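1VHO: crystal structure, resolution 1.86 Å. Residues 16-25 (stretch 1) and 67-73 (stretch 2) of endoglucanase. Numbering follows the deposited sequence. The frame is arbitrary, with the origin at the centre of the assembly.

Stretch 1 (16-25) NLDGPSGYET
Stretch 2 67-73: HVDEIGF

Leu17 is the first residue to leave helical angles, and from there stretch 1 runs extended at Asp18 (phi/psi -107/118), then through Gly19 (-145/65), whose psi is well short of extended, into a type II turn from Pro20 to Tyr23, closed by Tyr23 N to Pro20 O at 2.9 Å. Pro20 (-63/153) and Ser21 (-45/131) precede Gly22 at 92/-19, where a side chain would jam against the preceding carbonyl; Glu24 then takes the N-cap position of the next helix. Stretch 2 bends at Val68 (-126/-18) and extends through Asp69 (-76/177), Glu70 (-143/169) and Ile71 (-71/152).

The register is a single bridge pairing Pro20 with Glu70, CA to CA 4.6 Å, and Ser21 CA lies 5.1 Å from Asp69 CA. The bridge bonds go to the residues flanking Pro20, so a proline, which has no amide hydrogen, costs it nothing: Ser21 N donates to Glu70 O (3.2 Å), while Glu70 N makes a weak bond to Gly19 O (3.1 Å). Pro20 CA also approaches Glu70 O at 3.2 Å in a CA-H...O contact.

Glu70 buries the most area here. Its CA-to-CB bond points sideways, but chi1 p, chi2 t and chi3 -85° bring OE2 to Gly19 N, a nearly straight hydrogen bond of 2.8 Å. Asp69 points toward stretch 1; with chi1 p, its OD2 accepts a very short 2.5 Å bond from Ser21 OG, Ser21 being m.

Glu24, also m with chi2 at 93°, reaches back to the turn from the residue just after it: its OE2 accepts from Gly22 N at 3.0 Å. Its CG packs 3.8 Å from Val68 CG2, letting the aliphatic part of a buried acid meet a small branched residue. Gly72 leaves room for proline, its CA 4.0 Å from Pro20 CB; an ideal CB there would clash with that same atom at 2.7 Å.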

# COMPACT_ATOMS: atom_id res chain seq x y z
N ASN A 16 -1.40 -8.88 6.50
CA ASN A 16 -2.53 -9.68 6.98
C ASN A 16 -3.76 -8.88 7.35
O ASN A 16 -4.86 -9.46 7.30
CB ASN A 16 -2.12 -10.57 8.17
CG ASN A 16 -1.18 -11.68 7.74
OD1 ASN A 16 -1.15 -12.13 6.60
ND2 ASN A 16 -0.38 -12.18 8.70
N LEU A 17 -3.64 -7.64 7.83
CA LEU A 17 -4.79 -6.81 8.13
C LEU A 17 -5.68 -6.62 6.88
O LEU A 17 -5.19 -6.57 5.74
CB LEU A 17 -4.30 -5.41 8.53
CG LEU A 17 -3.47 -5.40 9.83
CD1 LEU A 17 -2.74 -4.04 9.89
CD2 LEU A 17 -4.42 -5.58 11.01
N ASP A 18 -6.99 -6.45 7.14
CA ASP A 18 -7.92 -6.24 6.04
C ASP A 18 -8.41 -4.80 5.99
O ASP A 18 -9.11 -4.33 6.91
CB ASP A 18 -9.10 -7.21 6.11
CG ASP A 18 -8.71 -8.67 6.01
OD1 ASP A 18 -7.63 -9.00 5.46
OD2 ASP A 18 -9.46 -9.57 6.50
N GLY A 19 -8.11 -4.13 4.87
CA GLY A 19 -8.59 -2.75 4.68
C GLY A 19 -8.92 -2.50 3.22
O GLY A 19 -8.18 -1.83 2.47
N PRO A 20 -9.92 -3.19 2.68
CA PRO A 20 -10.31 -3.05 1.29
C PRO A 20 -10.79 -1.60 1.07
O PRO A 20 -11.17 -0.97 2.05
CB PRO A 20 -11.49 -4.03 1.12
CG PRO A 20 -12.04 -4.15 2.51
CD PRO A 20 -10.84 -4.10 3.43
N SER A 21 -10.66 -1.12 -0.14
CA SER A 21 -11.02 0.28 -0.44
C SER A 21 -12.36 0.64 0.19
O SER A 21 -13.35 -0.09 -0.01
CB SER A 21 -11.13 0.44 -1.96
OG SER A 21 -9.89 0.01 -2.54
N GLY A 22 -12.38 1.77 0.88
CA GLY A 22 -13.60 2.24 1.53
C GLY A 22 -13.75 1.79 2.96
O GLY A 22 -14.63 2.28 3.69
N TYR A 23 -13.03 0.75 3.38
CA TYR A 23 -13.15 0.17 4.72
C TYR A 23 -11.76 -0.03 5.32
O TYR A 23 -11.41 -1.11 5.82
CB TYR A 23 -13.86 -1.22 4.60
CG TYR A 23 -15.12 -1.13 3.74
CD1 TYR A 23 -16.33 -0.72 4.32
CD2 TYR A 23 -15.09 -1.37 2.39
CE1 TYR A 23 -17.46 -0.57 3.54
CE2 TYR A 23 -16.22 -1.23 1.58
CZ TYR A 23 -17.41 -0.84 2.20
OH TYR A 23 -18.53 -0.70 1.41
N GLU A 24 -10.92 1.00 5.25
CA GLU A 24 -9.54 0.90 5.73
C GLU A 24 -9.37 1.20 7.20
O GLU A 24 -8.22 1.10 7.70
CB GLU A 24 -8.64 1.91 4.93
CG GLU A 24 -8.75 1.76 3.43
CD GLU A 24 -9.76 2.65 2.74
OE1 GLU A 24 -10.70 3.15 3.36
OE2 GLU A 24 -9.62 2.86 1.53
N THR A 25 -10.43 1.30 8.02
CA THR A 25 -10.28 1.67 9.41
C THR A 25 -9.38 0.83 10.27
O THR A 25 -8.65 1.34 11.11
CB THR A 25 -11.71 1.59 10.13
OG1 THR A 25 -12.64 1.87 9.07
CG2 THR A 25 -11.77 2.62 11.19
N HIS A 67 -0.33 4.89 -0.00
CA HIS A 67 -1.74 4.45 -0.02
C HIS A 67 -1.88 3.32 1.03
O HIS A 67 -0.88 2.66 1.36
CB HIS A 67 -2.09 3.84 -1.38
CG HIS A 67 -2.03 4.75 -2.56
ND1 HIS A 67 -3.10 5.55 -2.92
CD2 HIS A 67 -1.04 4.97 -3.47
CE1 HIS A 67 -2.78 6.23 -4.01
NE2 HIS A 67 -1.55 5.89 -4.36
N VAL A 68 -3.10 3.00 1.46
CA VAL A 68 -3.25 1.97 2.49
C VAL A 68 -4.20 0.84 2.12
O VAL A 68 -4.14 -0.20 2.80
CB VAL A 68 -3.75 2.52 3.84
CG1 VAL A 68 -2.89 3.66 4.40
CG2 VAL A 68 -5.19 2.99 3.77
N ASP A 69 -5.06 1.05 1.11
CA ASP A 69 -6.05 0.02 0.80
C ASP A 69 -5.56 -1.19 0.06
O ASP A 69 -4.38 -1.37 -0.32
CB ASP A 69 -7.26 0.68 0.04
CG ASP A 69 -6.94 1.06 -1.39
OD1 ASP A 69 -5.74 1.14 -1.75
OD2 ASP A 69 -7.84 1.32 -2.23
N GLU A 70 -6.49 -2.12 -0.15
CA GLU A 70 -6.24 -3.34 -0.90
C GLU A 70 -7.51 -3.66 -1.71
O GLU A 70 -8.58 -3.11 -1.43
CB GLU A 70 -5.95 -4.56 -0.01
CG GLU A 70 -7.16 -4.91 0.93
CD GLU A 70 -6.65 -5.85 2.03
OE1 GLU A 70 -6.59 -7.09 1.80
OE2 GLU A 70 -6.28 -5.39 3.11
N ILE A 71 -7.39 -4.60 -2.61
CA ILE A 71 -8.57 -4.95 -3.41
C ILE A 71 -9.58 -5.68 -2.53
O ILE A 71 -9.31 -6.34 -1.52
CB ILE A 71 -8.20 -5.78 -4.63
CG1 ILE A 71 -7.70 -7.15 -4.25
CG2 ILE A 71 -7.16 -5.03 -5.49
CD1 ILE A 71 -8.61 -8.25 -4.78
N GLY A 72 -10.83 -5.50 -2.95
CA GLY A 72 -11.93 -6.14 -2.24
C GLY A 72 -13.08 -6.35 -3.25
O GLY A 72 -13.04 -5.85 -4.40
N PHE A 73 -14.04 -7.11 -2.80
CA PHE A 73 -15.24 -7.42 -3.60
C PHE A 73 -16.47 -7.27 -2.70
O PHE A 73 -16.41 -7.42 -1.48
CB PHE A 73 -15.23 -8.91 -4.06
CG PHE A 73 -14.02 -9.33 -4.81
CD1 PHE A 73 -13.93 -9.22 -6.17
CD2 PHE A 73 -12.93 -9.87 -4.11
CE1 PHE A 73 -12.78 -9.62 -6.87
CE2 PHE A 73 -11.78 -10.23 -4.80
CZ PHE A 73 -11.70 -10.14 -6.17